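Local coordinates for protein alanine racemase (Corynebacterium glutamicum, PDB 2DY3) that belongs to the alanine racemase family, pairing an N-terminal TIM-barrel domain with a mostly beta C-terminal domain, and binds pyridoxal-5'-phosphate, at residues B[48-53]-B[73-78]; B[107-112]-B[117-122]; B[332-337]-B[347-352]. All coordinates share one frame; numbering follows the deposited sequence.

The three contacts follow one another along the chain without overlap. Contacts 1 and 2 belong to the N-terminal TIM-barrel domain and reach the same parallel sheet. Their centres lie about 23 Å apart. Contact 1 involves the start of strand 76-81 and contact 2 involves strand 117-122, with strand 97-100 between them. A salt bridge from Glu-76 to Arg-118 spans that gap, and the side chains of Leu-78 and Ser-120 touch. Contact 3 joins two helices of the C-terminal domain, on the opposite side of the chain's centre. Its centre is about 26 Å from that of contact 1 and about 37 Å from that of contact 2. Two contacts therefore lie in the barrel, and the third in the second domain, near the subunit interface.

Contact 1: B[48-53]-B[73-78]; sequences VIAAHG and ISQEVL
Ala-50 meets Ile-73 and Gln-75 at the end of the TIM barrel where the strands begin. It lies near the end of helix 42-50. The other two lie in the loop that leads into strand 76-81. Strand 56-59 comes between the segments in sequence, and its Phe-57 touches both Ala-50 and Ile-73.

Ala-50 CB points at the loop and is the one side-chain carbon of segment 48-53 to reach it. Gln-75 CB is directed back at the helix. CG is anti to the carbonyl carbon (chi1 -74°), and neither it nor CB touches the helix. The chain then bends at chi2 (65°). This bend brings the amide end round to the helix, where OE1 lies 3.8 Å from Ala-50 CB. That approach is van der Waals contact and no hydrogen bond crosses between the segments. Ile-73 adds an apolar touch through its terminal methyl, CD1, 4.1 Å from Ala-50 CB.

Arg-69 NH1 hydrogen-bonds the backbone oxygens of Ile-73 and Gln-75. On the helical side the chain turns at once. His-52 ND1 gives a nearly straight bond of 3.0 Å to Val-48 O, which lies in the plane of the imidazole ring.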
ATOM      1  N   VAL B  48      -3.327  23.145  -3.263  1.00 20.53           N
ATOM      2  CA  VAL B  48      -4.610  23.507  -3.837  1.00 20.26           C
ATOM      3  C   VAL B  48      -5.586  23.832  -2.718  1.00 21.75           C
ATOM      4  O   VAL B  48      -6.321  24.823  -2.780  1.00 20.51           O
ATOM      5  CB  VAL B  48      -5.173  22.368  -4.701  1.00 22.89           C
ATOM      6  CG1 VAL B  48      -6.616  22.663  -5.066  1.00 22.65           C
ATOM      7  CG2 VAL B  48      -4.322  22.211  -5.964  1.00 19.53           C
ATOM      8  N   ILE B  49      -5.582  23.004  -1.679  1.00 21.12           N
ATOM      9  CA  ILE B  49      -6.468  23.232  -0.555  1.00 19.19           C
ATOM     10  C   ILE B  49      -6.120  24.549   0.124  1.00 20.30           C
ATOM     11  O   ILE B  49      -7.003  25.270   0.602  1.00 17.29           O
ATOM     12  CB  ILE B  49      -6.366  22.090   0.469  1.00 19.14           C
ATOM     13  CG1 ILE B  49      -6.978  20.820  -0.122  1.00 17.73           C
ATOM     14  CG2 ILE B  49      -7.060  22.480   1.759  1.00 17.60           C
ATOM     15  CD1 ILE B  49      -6.963  19.637   0.803  1.00 14.90           C
ATOM     16  N   ALA B  50      -4.828  24.862   0.160  1.00 19.62           N
ATOM     17  CA  ALA B  50      -4.373  26.095   0.792  1.00 21.01           C
ATOM     18  C   ALA B  50      -4.849  27.305   0.000  1.00 20.47           C
ATOM     19  O   ALA B  50      -5.305  28.298   0.568  1.00 20.99           O
ATOM     20  CB  ALA B  50      -2.848  26.101   0.889  1.00 20.99           C
ATOM     21  N   ALA B  51      -4.742  27.206  -1.319  1.00 20.90           N
ATOM     22  CA  ALA B  51      -5.134  28.288  -2.214  1.00 22.56           C
ATOM     23  C   ALA B  51      -6.637  28.526  -2.249  1.00 24.39           C
ATOM     24  O   ALA B  51      -7.096  29.475  -2.880  1.00 26.49           O
ATOM     25  CB  ALA B  51      -4.613  28.004  -3.622  1.00 19.21           C
ATOM     26  N   HIS B  52      -7.413  27.676  -1.578  1.00 24.64           N
ATOM     27  CA  HIS B  52      -8.855  27.878  -1.580  1.00 24.28           C
ATOM     28  C   HIS B  52      -9.535  28.083  -0.238  1.00 24.11           C
ATOM     29  O   HIS B  52     -10.732  27.833  -0.102  1.00 26.03           O
ATOM     30  CB  HIS B  52      -9.555  26.761  -2.361  1.00 23.43           C
ATOM     31  CG  HIS B  52      -9.337  26.853  -3.837  1.00 23.29           C
ATOM     32  ND1 HIS B  52      -8.245  26.294  -4.465  1.00 24.13           N
ATOM     33  CD2 HIS B  52     -10.010  27.537  -4.794  1.00 23.74           C
ATOM     34  CE1 HIS B  52      -8.252  26.632  -5.743  1.00 24.29           C
ATOM     35  NE2 HIS B  52      -9.312  27.386  -5.968  1.00 24.09           N
ATOM     36  N   GLY B  53      -8.784  28.541   0.756  1.00 23.29           N
ATOM     37  CA  GLY B  53      -9.412  28.810   2.034  1.00 23.07           C
ATOM     38  C   GLY B  53      -8.947  28.112   3.296  1.00 22.44           C
ATOM     39  O   GLY B  53      -9.223  28.608   4.385  1.00 23.72           O
ATOM     40  N   ILE B  73       3.736  24.972   2.512  1.00 23.04           N
ATOM     41  CA  ILE B  73       2.533  25.284   3.265  1.00 20.70           C
ATOM     42  C   ILE B  73       2.962  26.204   4.402  1.00 22.01           C
ATOM     43  O   ILE B  73       3.840  25.851   5.195  1.00 23.03           O
ATOM     44  CB  ILE B  73       1.894  24.013   3.863  1.00 22.15           C
ATOM     45  CG1 ILE B  73       1.426  23.082   2.735  1.00 18.03           C
ATOM     46  CG2 ILE B  73       0.738  24.396   4.780  1.00 20.63           C
ATOM     47  CD1 ILE B  73       0.369  23.692   1.840  1.00 17.15           C
ATOM     48  N   SER B  74       2.359  27.385   4.470  1.00 20.72           N
ATOM     49  CA  SER B  74       2.691  28.350   5.509  1.00 22.29           C
ATOM     50  C   SER B  74       1.580  28.463   6.549  1.00 21.04           C
ATOM     51  O   SER B  74       1.709  29.188   7.528  1.00 20.27           O
ATOM     52  CB  SER B  74       2.966  29.726   4.885  1.00 23.85           C
ATOM     53  OG  SER B  74       1.846  30.182   4.143  1.00 26.37           O
ATOM     54  N   GLN B  75       0.485  27.747   6.337  1.00 21.14           N
ATOM     55  CA  GLN B  75      -0.613  27.776   7.296  1.00 23.08           C
ATOM     56  C   GLN B  75      -0.254  27.009   8.572  1.00 22.25           C
ATOM     57  O   GLN B  75       0.724  26.259   8.617  1.00 21.89           O
ATOM     58  CB  GLN B  75      -1.881  27.144   6.701  1.00 24.96           C
ATOM     59  CG  GLN B  75      -2.630  27.967   5.657  1.00 26.08           C
ATOM     60  CD  GLN B  75      -1.830  28.191   4.389  1.00 28.52           C
ATOM     61  OE1 GLN B  75      -1.055  27.332   3.968  1.00 28.30           O
ATOM     62  NE2 GLN B  75      -2.026  29.346   3.764  1.00 29.45           N
ATOM     63  N   GLU B  76      -1.068  27.207   9.601  1.00 20.76           N
ATOM     64  CA  GLU B  76      -0.919  26.523  10.877  1.00 20.53           C
ATOM     65  C   GLU B  76      -0.960  25.012  10.584  1.00 19.36           C
ATOM     66  O   GLU B  76      -1.796  24.554   9.801  1.00 17.35           O
ATOM     67  CB  GLU B  76      -2.090  26.920  11.773  1.00 21.16           C
ATOM     68  CG  GLU B  76      -2.124  26.302  13.147  1.00 24.62           C
ATOM     69  CD  GLU B  76      -3.360  26.728  13.919  1.00 27.06           C
ATOM     70  OE1 GLU B  76      -3.660  27.941  13.928  1.00 28.57           O
ATOM     71  OE2 GLU B  76      -4.030  25.858  14.522  1.00 27.42           O
ATOM     72  N   VAL B  77      -0.059  24.250  11.197  1.00 17.49           N
ATOM     73  CA  VAL B  77      -0.004  22.803  10.998  1.00 14.46           C
ATOM     74  C   VAL B  77      -0.002  22.064  12.339  1.00 14.94           C
ATOM     75  O   VAL B  77       0.786  22.382  13.225  1.00 15.89           O
ATOM     76  CB  VAL B  77       1.261  22.385  10.199  1.00 14.05           C
ATOM     77  CG1 VAL B  77       1.371  20.850  10.147  1.00 14.02           C
ATOM     78  CG2 VAL B  77       1.193  22.942   8.775  1.00 11.19           C
ATOM     79  N   LEU B  78      -0.888  21.079  12.480  1.00 13.77           N
ATOM     80  CA  LEU B  78      -0.992  20.289  13.709  1.00 13.45           C
ATOM     81  C   LEU B  78      -0.625  18.824  13.465  1.00 14.38           C
ATOM     82  O   LEU B  78      -1.050  18.217  12.486  1.00 16.51           O
ATOM     83  CB  LEU B  78      -2.410  20.369  14.276  1.00 12.10           C
ATOM     84  CG  LEU B  78      -2.714  19.552  15.541  1.00 15.39           C
ATOM     85  CD1 LEU B  78      -1.830  19.982  16.711  1.00 16.11           C
ATOM     86  CD2 LEU B  78      -4.177  19.738  15.895  1.00 12.82           C
TER

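Contact 2: B[107-112]-B[117-122]; sequences KALIET and IRVSIK
Leu-109 and Val-119 reach toward each other tip to tip, with Leu-109 CD1 3.7 Å from Val-119 CG1. They join helix 103-110 to strand 117-122 within a beta-alpha-beta unit of the TIM barrel. The helix lies on the outside of the parallel sheet, and a short loop returns the chain from it to the strand.

The tight part of the contact is mostly apolar. It lies between the end of the helix, with the residues just after it, and the first half of the strand. Ile-117 and Val-119 are two residues apart on the strand, so both send their side chains to the same face, toward the helix. Ile-117 reaches with CD1, in an extended chain (chi2 166°). This methyl lies 3.8 Å from Leu-109 O and 3.9 Å from Thr-112 CG2. The side chains of Thr-112 and Ile-117 cross at about a right angle. The other branch of Ile-117, CG2, faces Leu-109 CD2 more loosely at 4.3 Å. Phe-88 touches Leu-109 and Thr-112, and Ile-150 of the next strand touches Val-119.

The solvent side belongs to Lys-107 and Glu-111, which are exposed and make no contact with the strand. Thr-112 is partly exposed and has both an apolar and a polar contact. With OG1 beside the backbone N (chi1 -69°), CG2 is turned to Ile-117, while OG1 gives a 2.7 Å hydrogen bond to Ala-108 O.

No hydrogen bond links the two segments. Helix and strand are held together here by methyl contacts. The threonine hydroxyl is satisfied within the helix end, and Leu-109 O has Thr-112 N as a partner and a weak bond from His-149. The apolar surface can therefore close with these polar groups already paired.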
ATOM      1  N   LYS B 107       5.613  16.647  29.566  1.00 17.14           N
ATOM      2  CA  LYS B 107       6.890  16.762  30.255  1.00 19.20           C
ATOM      3  C   LYS B 107       8.046  17.054  29.306  1.00 19.46           C
ATOM      4  O   LYS B 107       8.885  17.919  29.580  1.00 20.58           O
ATOM      5  CB  LYS B 107       7.174  15.479  31.037  1.00 21.14           C
ATOM      6  CG  LYS B 107       8.447  15.524  31.858  1.00 25.38           C
ATOM      7  CD  LYS B 107       8.566  14.294  32.741  1.00 27.51           C
ATOM      8  CE  LYS B 107       9.806  14.370  33.617  1.00 31.58           C
ATOM      9  NZ  LYS B 107       9.939  13.159  34.471  1.00 34.11           N
ATOM     10  N   ALA B 108       8.090  16.331  28.193  1.00 17.63           N
ATOM     11  CA  ALA B 108       9.151  16.510  27.212  1.00 17.94           C
ATOM     12  C   ALA B 108       9.120  17.912  26.611  1.00 18.54           C
ATOM     13  O   ALA B 108      10.162  18.486  26.299  1.00 18.05           O
ATOM     14  CB  ALA B 108       9.025  15.461  26.103  1.00 16.70           C
ATOM     15  N   LEU B 109       7.921  18.462  26.451  1.00 18.97           N
ATOM     16  CA  LEU B 109       7.766  19.794  25.877  1.00 19.14           C
ATOM     17  C   LEU B 109       8.193  20.882  26.849  1.00 18.59           C
ATOM     18  O   LEU B 109       8.899  21.815  26.473  1.00 15.77           O
ATOM     19  CB  LEU B 109       6.311  20.013  25.452  1.00 19.34           C
ATOM     20  CG  LEU B 109       5.874  19.131  24.277  1.00 19.54           C
ATOM     21  CD1 LEU B 109       4.372  19.185  24.106  1.00 19.80           C
ATOM     22  CD2 LEU B 109       6.581  19.593  23.013  1.00 20.93           C
ATOM     23  N   ILE B 110       7.764  20.755  28.100  1.00 18.45           N
ATOM     24  CA  ILE B 110       8.106  21.729  29.130  1.00 18.78           C
ATOM     25  C   ILE B 110       9.608  21.755  29.369  1.00 20.22           C
ATOM     26  O   ILE B 110      10.185  22.807  29.656  1.00 20.86           O
ATOM     27  CB  ILE B 110       7.403  21.396  30.459  1.00 19.07           C
ATOM     28  CG1 ILE B 110       5.895  21.626  30.324  1.00 20.47           C
ATOM     29  CG2 ILE B 110       7.965  22.250  31.578  1.00 19.56           C
ATOM     30  CD1 ILE B 110       5.098  21.120  31.511  1.00 22.72           C
ATOM     31  N   GLU B 111      10.244  20.598  29.239  1.00 19.05           N
ATOM     32  CA  GLU B 111      11.677  20.518  29.460  1.00 22.48           C
ATOM     33  C   GLU B 111      12.486  20.843  28.209  1.00 22.30           C
ATOM     34  O   GLU B 111      13.710  20.706  28.203  1.00 23.99           O
ATOM     35  CB  GLU B 111      12.046  19.134  29.999  1.00 24.28           C
ATOM     36  CG  GLU B 111      11.475  18.866  31.391  1.00 27.25           C
ATOM     37  CD  GLU B 111      11.715  17.446  31.866  1.00 31.25           C
ATOM     38  OE1 GLU B 111      11.349  17.135  33.019  1.00 32.47           O
ATOM     39  OE2 GLU B 111      12.261  16.638  31.086  1.00 31.77           O
ATOM     40  N   THR B 112      11.801  21.281  27.155  1.00 20.98           N
ATOM     41  CA  THR B 112      12.468  21.648  25.907  1.00 20.99           C
ATOM     42  C   THR B 112      12.786  23.138  25.907  1.00 21.33           C
ATOM     43  O   THR B 112      11.893  23.970  26.116  1.00 19.24           O
ATOM     44  CB  THR B 112      11.586  21.374  24.674  1.00 20.70           C
ATOM     45  OG1 THR B 112      11.434  19.963  24.487  1.00 18.34           O
ATOM     46  CG2 THR B 112      12.226  21.990  23.430  1.00 20.75           C
ATOM     47  N   ILE B 117       6.819  27.444  22.024  1.00 26.80           N
ATOM     48  CA  ILE B 117       6.271  26.181  21.544  1.00 23.66           C
ATOM     49  C   ILE B 117       4.739  26.127  21.512  1.00 21.46           C
ATOM     50  O   ILE B 117       4.090  26.199  22.553  1.00 18.70           O
ATOM     51  CB  ILE B 117       6.792  25.014  22.419  1.00 23.36           C
ATOM     52  CG1 ILE B 117       8.321  25.019  22.425  1.00 20.93           C
ATOM     53  CG2 ILE B 117       6.265  23.686  21.899  1.00 22.35           C
ATOM     54  CD1 ILE B 117       8.932  24.143  23.496  1.00 20.77           C
ATOM     55  N   ARG B 118       4.175  25.998  20.312  1.00 19.20           N
ATOM     56  CA  ARG B 118       2.724  25.914  20.150  1.00 18.20           C
ATOM     57  C   ARG B 118       2.269  24.466  20.333  1.00 17.34           C
ATOM     58  O   ARG B 118       2.756  23.558  19.653  1.00 16.98           O
ATOM     59  CB  ARG B 118       2.299  26.412  18.758  1.00 17.29           C
ATOM     60  CG  ARG B 118       2.212  27.943  18.623  1.00 18.88           C
ATOM     61  CD  ARG B 118       2.086  28.387  17.166  1.00 15.58           C
ATOM     62  NE  ARG B 118       0.887  27.856  16.516  1.00 18.69           N
ATOM     63  CZ  ARG B 118      -0.339  28.346  16.676  1.00 18.69           C
ATOM     64  NH1 ARG B 118      -0.544  29.396  17.463  1.00 22.27           N
ATOM     65  NH2 ARG B 118      -1.363  27.778  16.057  1.00 19.55           N
ATOM     66  N   VAL B 119       1.343  24.255  21.260  1.00 14.83           N
ATOM     67  CA  VAL B 119       0.823  22.923  21.516  1.00 16.83           C
ATOM     68  C   VAL B 119      -0.703  22.920  21.569  1.00 16.89           C
ATOM     69  O   VAL B 119      -1.341  23.949  21.812  1.00 17.59           O
ATOM     70  CB  VAL B 119       1.348  22.343  22.862  1.00 17.27           C
ATOM     71  CG1 VAL B 119       2.860  22.289  22.868  1.00 18.84           C
ATOM     72  CG2 VAL B 119       0.839  23.180  24.021  1.00 19.67           C
ATOM     73  N   SER B 120      -1.281  21.752  21.323  1.00 15.16           N
ATOM     74  CA  SER B 120      -2.724  21.584  21.386  1.00 15.66           C
ATOM     75  C   SER B 120      -2.925  20.339  22.231  1.00 16.01           C
ATOM     76  O   SER B 120      -2.336  19.295  21.953  1.00 18.25           O
ATOM     77  CB  SER B 120      -3.307  21.394  19.986  1.00 16.04           C
ATOM     78  OG  SER B 120      -4.707  21.188  20.059  1.00 28.51           O
ATOM     79  N   ILE B 121      -3.732  20.442  23.278  1.00 15.36           N
ATOM     80  CA  ILE B 121      -3.942  19.295  24.146  1.00 16.55           C
ATOM     81  C   ILE B 121      -4.950  18.309  23.579  1.00 16.49           C
ATOM     82  O   ILE B 121      -6.111  18.654  23.365  1.00 14.52           O
ATOM     83  CB  ILE B 121      -4.433  19.719  25.550  1.00 17.87           C
ATOM     84  CG1 ILE B 121      -3.551  20.839  26.112  1.00 15.42           C
ATOM     85  CG2 ILE B 121      -4.367  18.530  26.490  1.00 20.51           C
ATOM     86  CD1 ILE B 121      -4.065  21.410  27.424  1.00 17.23           C
ATOM     87  N   LYS B 122      -4.494  17.086  23.319  1.00 15.26           N
ATOM     88  CA  LYS B 122      -5.382  16.052  22.814  1.00 15.40           C
ATOM     89  C   LYS B 122      -6.070  15.472  24.044  1.00 14.65           C
ATOM     90  O   LYS B 122      -5.410  14.983  24.966  1.00 14.24           O
ATOM     91  CB  LYS B 122      -4.603  14.955  22.088  1.00 15.70           C
ATOM     92  CG  LYS B 122      -5.486  13.793  21.650  1.00 19.96           C
ATOM     93  CD  LYS B 122      -4.729  12.812  20.763  1.00 21.84           C
ATOM     94  CE  LYS B 122      -5.544  11.550  20.529  1.00 24.85           C
ATOM     95  NZ  LYS B 122      -6.816  11.837  19.843  1.00 20.30           N
TER

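Contact 3: B[332-337]-B[347-352]; sequences HDATDF and EVVCRP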
ATOM      1  N   HIS B 332     -17.903   2.852 -10.911  1.00 21.68           N
ATOM      2  CA  HIS B 332     -18.560   2.871  -9.607  1.00 22.07           C
ATOM      3  C   HIS B 332     -17.736   3.762  -8.677  1.00 21.66           C
ATOM      4  O   HIS B 332     -16.510   3.719  -8.710  1.00 20.00           O
ATOM      5  CB  HIS B 332     -18.622   1.461  -9.027  1.00 25.47           C
ATOM      6  CG  HIS B 332     -19.581   0.556  -9.734  1.00 29.58           C
ATOM      7  ND1 HIS B 332     -20.948   0.706  -9.644  1.00 29.23           N
ATOM      8  CD2 HIS B 332     -19.370  -0.507 -10.545  1.00 29.53           C
ATOM      9  CE1 HIS B 332     -21.538  -0.228 -10.367  1.00 31.23           C
ATOM     10  NE2 HIS B 332     -20.604  -0.977 -10.925  1.00 31.63           N
ATOM     11  N   ASP B 333     -18.387   4.566  -7.844  1.00 21.28           N
ATOM     12  CA  ASP B 333     -17.620   5.425  -6.956  1.00 20.82           C
ATOM     13  C   ASP B 333     -16.978   4.650  -5.815  1.00 19.49           C
ATOM     14  O   ASP B 333     -17.288   3.484  -5.583  1.00 19.46           O
ATOM     15  CB  ASP B 333     -18.471   6.574  -6.399  1.00 21.14           C
ATOM     16  CG  ASP B 333     -19.664   6.098  -5.596  1.00 22.75           C
ATOM     17  OD1 ASP B 333     -19.576   5.034  -4.939  1.00 23.00           O
ATOM     18  OD2 ASP B 333     -20.689   6.815  -5.614  1.00 22.79           O
ATOM     19  N   ALA B 334     -16.070   5.316  -5.116  1.00 18.39           N
ATOM     20  CA  ALA B 334     -15.344   4.724  -4.000  1.00 18.54           C
ATOM     21  C   ALA B 334     -16.243   4.099  -2.941  1.00 17.67           C
ATOM     22  O   ALA B 334     -15.922   3.048  -2.387  1.00 18.89           O
ATOM     23  CB  ALA B 334     -14.440   5.784  -3.366  1.00 17.22           C
ATOM     24  N   THR B 335     -17.366   4.748  -2.656  1.00 19.21           N
ATOM     25  CA  THR B 335     -18.308   4.253  -1.659  1.00 19.24           C
ATOM     26  C   THR B 335     -18.941   2.935  -2.107  1.00 19.28           C
ATOM     27  O   THR B 335     -19.006   1.977  -1.338  1.00 20.33           O
ATOM     28  CB  THR B 335     -19.417   5.303  -1.371  1.00 20.87           C
ATOM     29  OG1 THR B 335     -18.808   6.535  -0.967  1.00 21.76           O
ATOM     30  CG2 THR B 335     -20.337   4.833  -0.255  1.00 17.21           C
ATOM     31  N   ASP B 336     -19.407   2.884  -3.349  1.00 20.62           N
ATOM     32  CA  ASP B 336     -20.011   1.663  -3.880  1.00 19.48           C
ATOM     33  C   ASP B 336     -18.995   0.522  -3.832  1.00 19.91           C
ATOM     34  O   ASP B 336     -19.299  -0.590  -3.377  1.00 18.59           O
ATOM     35  CB  ASP B 336     -20.446   1.872  -5.327  1.00 21.46           C
ATOM     36  CG  ASP B 336     -21.004   0.609  -5.952  1.00 23.16           C
ATOM     37  OD1 ASP B 336     -22.188   0.300  -5.714  1.00 25.36           O
ATOM     38  OD2 ASP B 336     -20.256  -0.088  -6.668  1.00 26.73           O
ATOM     39  N   PHE B 337     -17.786   0.807  -4.312  1.00 16.51           N
ATOM     40  CA  PHE B 337     -16.717  -0.182  -4.329  1.00 17.55           C
ATOM     41  C   PHE B 337     -16.427  -0.627  -2.899  1.00 18.33           C
ATOM     42  O   PHE B 337     -16.210  -1.809  -2.638  1.00 16.45           O
ATOM     43  CB  PHE B 337     -15.454   0.420  -4.958  1.00 17.95           C
ATOM     44  CG  PHE B 337     -14.336  -0.565  -5.143  1.00 16.03           C
ATOM     45  CD1 PHE B 337     -13.128  -0.395  -4.489  1.00 18.09           C
ATOM     46  CD2 PHE B 337     -14.492  -1.664  -5.967  1.00 16.21           C
ATOM     47  CE1 PHE B 337     -12.099  -1.304  -4.655  1.00 15.67           C
ATOM     48  CE2 PHE B 337     -13.465  -2.576  -6.136  1.00 17.37           C
ATOM     49  CZ  PHE B 337     -12.270  -2.396  -5.480  1.00 16.17           C
ATOM     50  N   GLU B 347     -10.862   3.443   3.335  1.00 16.07           N
ATOM     51  CA  GLU B 347      -9.889   2.405   3.020  1.00 16.59           C
ATOM     52  C   GLU B 347      -9.659   2.193   1.529  1.00 15.93           C
ATOM     53  O   GLU B 347      -8.525   1.980   1.099  1.00 17.11           O
ATOM     54  CB  GLU B 347     -10.285   1.079   3.683  1.00 17.69           C
ATOM     55  CG  GLU B 347      -9.256  -0.037   3.463  1.00 19.55           C
ATOM     56  CD  GLU B 347      -9.491  -1.255   4.353  1.00 20.81           C
ATOM     57  OE1 GLU B 347     -10.621  -1.781   4.364  1.00 22.47           O
ATOM     58  OE2 GLU B 347      -8.543  -1.690   5.039  1.00 21.46           O
ATOM     59  N   VAL B 348     -10.716   2.263   0.730  1.00 16.62           N
ATOM     60  CA  VAL B 348     -10.552   2.062  -0.702  1.00 15.33           C
ATOM     61  C   VAL B 348      -9.651   3.120  -1.356  1.00 15.69           C
ATOM     62  O   VAL B 348      -8.824   2.782  -2.198  1.00 14.89           O
ATOM     63  CB  VAL B 348     -11.923   2.009  -1.427  1.00 17.28           C
ATOM     64  CG1 VAL B 348     -12.772   0.873  -0.849  1.00 15.50           C
ATOM     65  CG2 VAL B 348     -12.641   3.321  -1.297  1.00 21.38           C
ATOM     66  N   VAL B 349      -9.782   4.391  -0.978  1.00 13.86           N
ATOM     67  CA  VAL B 349      -8.922   5.399  -1.598  1.00 13.91           C
ATOM     68  C   VAL B 349      -7.463   5.241  -1.175  1.00 14.77           C
ATOM     69  O   VAL B 349      -6.557   5.689  -1.877  1.00 15.37           O
ATOM     70  CB  VAL B 349      -9.389   6.838  -1.288  1.00 14.29           C
ATOM     71  CG1 VAL B 349     -10.792   7.056  -1.866  1.00 10.12           C
ATOM     72  CG2 VAL B 349      -9.352   7.101   0.213  1.00  8.36           C
ATOM     73  N   CYS B 350      -7.242   4.590  -0.037  1.00 16.43           N
ATOM     74  CA  CYS B 350      -5.889   4.360   0.466  1.00 16.92           C
ATOM     75  C   CYS B 350      -5.273   3.101  -0.130  1.00 18.02           C
ATOM     76  O   CYS B 350      -4.075   2.864   0.027  1.00 21.04           O
ATOM     77  CB  CYS B 350      -5.893   4.216   1.996  1.00 16.35           C
ATOM     78  SG  CYS B 350      -5.999   5.762   2.929  1.00 18.30           S
ATOM     79  N   ARG B 351      -6.081   2.295  -0.816  1.00 17.65           N
ATOM     80  CA  ARG B 351      -5.591   1.043  -1.386  1.00 17.76           C
ATOM     81  C   ARG B 351      -4.628   1.076  -2.575  1.00 17.65           C
ATOM     82  O   ARG B 351      -3.633   0.346  -2.577  1.00 18.47           O
ATOM     83  CB  ARG B 351      -6.771   0.131  -1.736  1.00 20.28           C
ATOM     84  CG  ARG B 351      -7.503  -0.437  -0.524  1.00 26.11           C
ATOM     85  CD  ARG B 351      -6.612  -1.373   0.300  1.00 32.61           C
ATOM     86  NE  ARG B 351      -5.399  -0.713   0.781  1.00 39.81           N
ATOM     87  CZ  ARG B 351      -5.381   0.309   1.634  1.00 42.68           C
ATOM     88  NH1 ARG B 351      -6.517   0.796   2.115  1.00 43.57           N
ATOM     89  NH2 ARG B 351      -4.224   0.859   1.991  1.00 43.09           N
ATOM     90  N   PRO B 352      -4.908   1.904  -3.601  1.00 14.64           N
ATOM     91  CA  PRO B 352      -4.039   1.993  -4.786  1.00 16.70           C
ATOM     92  C   PRO B 352      -2.572   2.224  -4.438  1.00 16.21           C
ATOM     93  O   PRO B 352      -2.207   3.280  -3.926  1.00 16.88           O
ATOM     94  CB  PRO B 352      -4.652   3.152  -5.574  1.00 13.69           C
ATOM     95  CG  PRO B 352      -6.119   3.001  -5.265  1.00 14.11           C
ATOM     96  CD  PRO B 352      -6.078   2.785  -3.751  1.00 13.63           C
TER
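The backbones of helix 334-340 and helix 345-350 come closest at Ala-334 and Val-348, whose CA atoms are 6.4 Å apart. A short linker joins these two helices of the C-terminal domain. Val-348 occupies the middle of the contact and uses both of its branches. Its CG2 sits between the backbone N and the carbonyl carbon (chi1 -59° for CG1). This methyl lies 3.5 Å from Ala-334 O and 3.7 Å from Ala-334 CB. Its CG1 goes to Phe-337, 3.9 Å from ring atom CD1, and meets the ring obliquely. The two side chains run alongside in opposite senses. Phe-337 also makes an edge-to-face stack with Phe-287. A further apolar touch joins Ala-334 CB to Val-349 CG1 at 4.1 Å. The Val-349 side chain is about 9 Å from a bound pyridoxal-5'-phosphate.

Asp-333 N-caps helix 334-340. Its OD1 accepts a 2.7 Å bond from Asp-336 N, nearly in line with the C-O bond. On the other helix, Glu-347 OE2 bonds Arg-281 N of the second subunit, and Arg-351 packs on Tyr-275 of that subunit.

No hydrogen bond crosses between the segments. Valine methyls pack against the ring, Ala-334 CB and its carbonyl oxygen. This buried interface therefore depends on fit of shape, while polar bonds fix the start of one helix and tie the other to the second subunit.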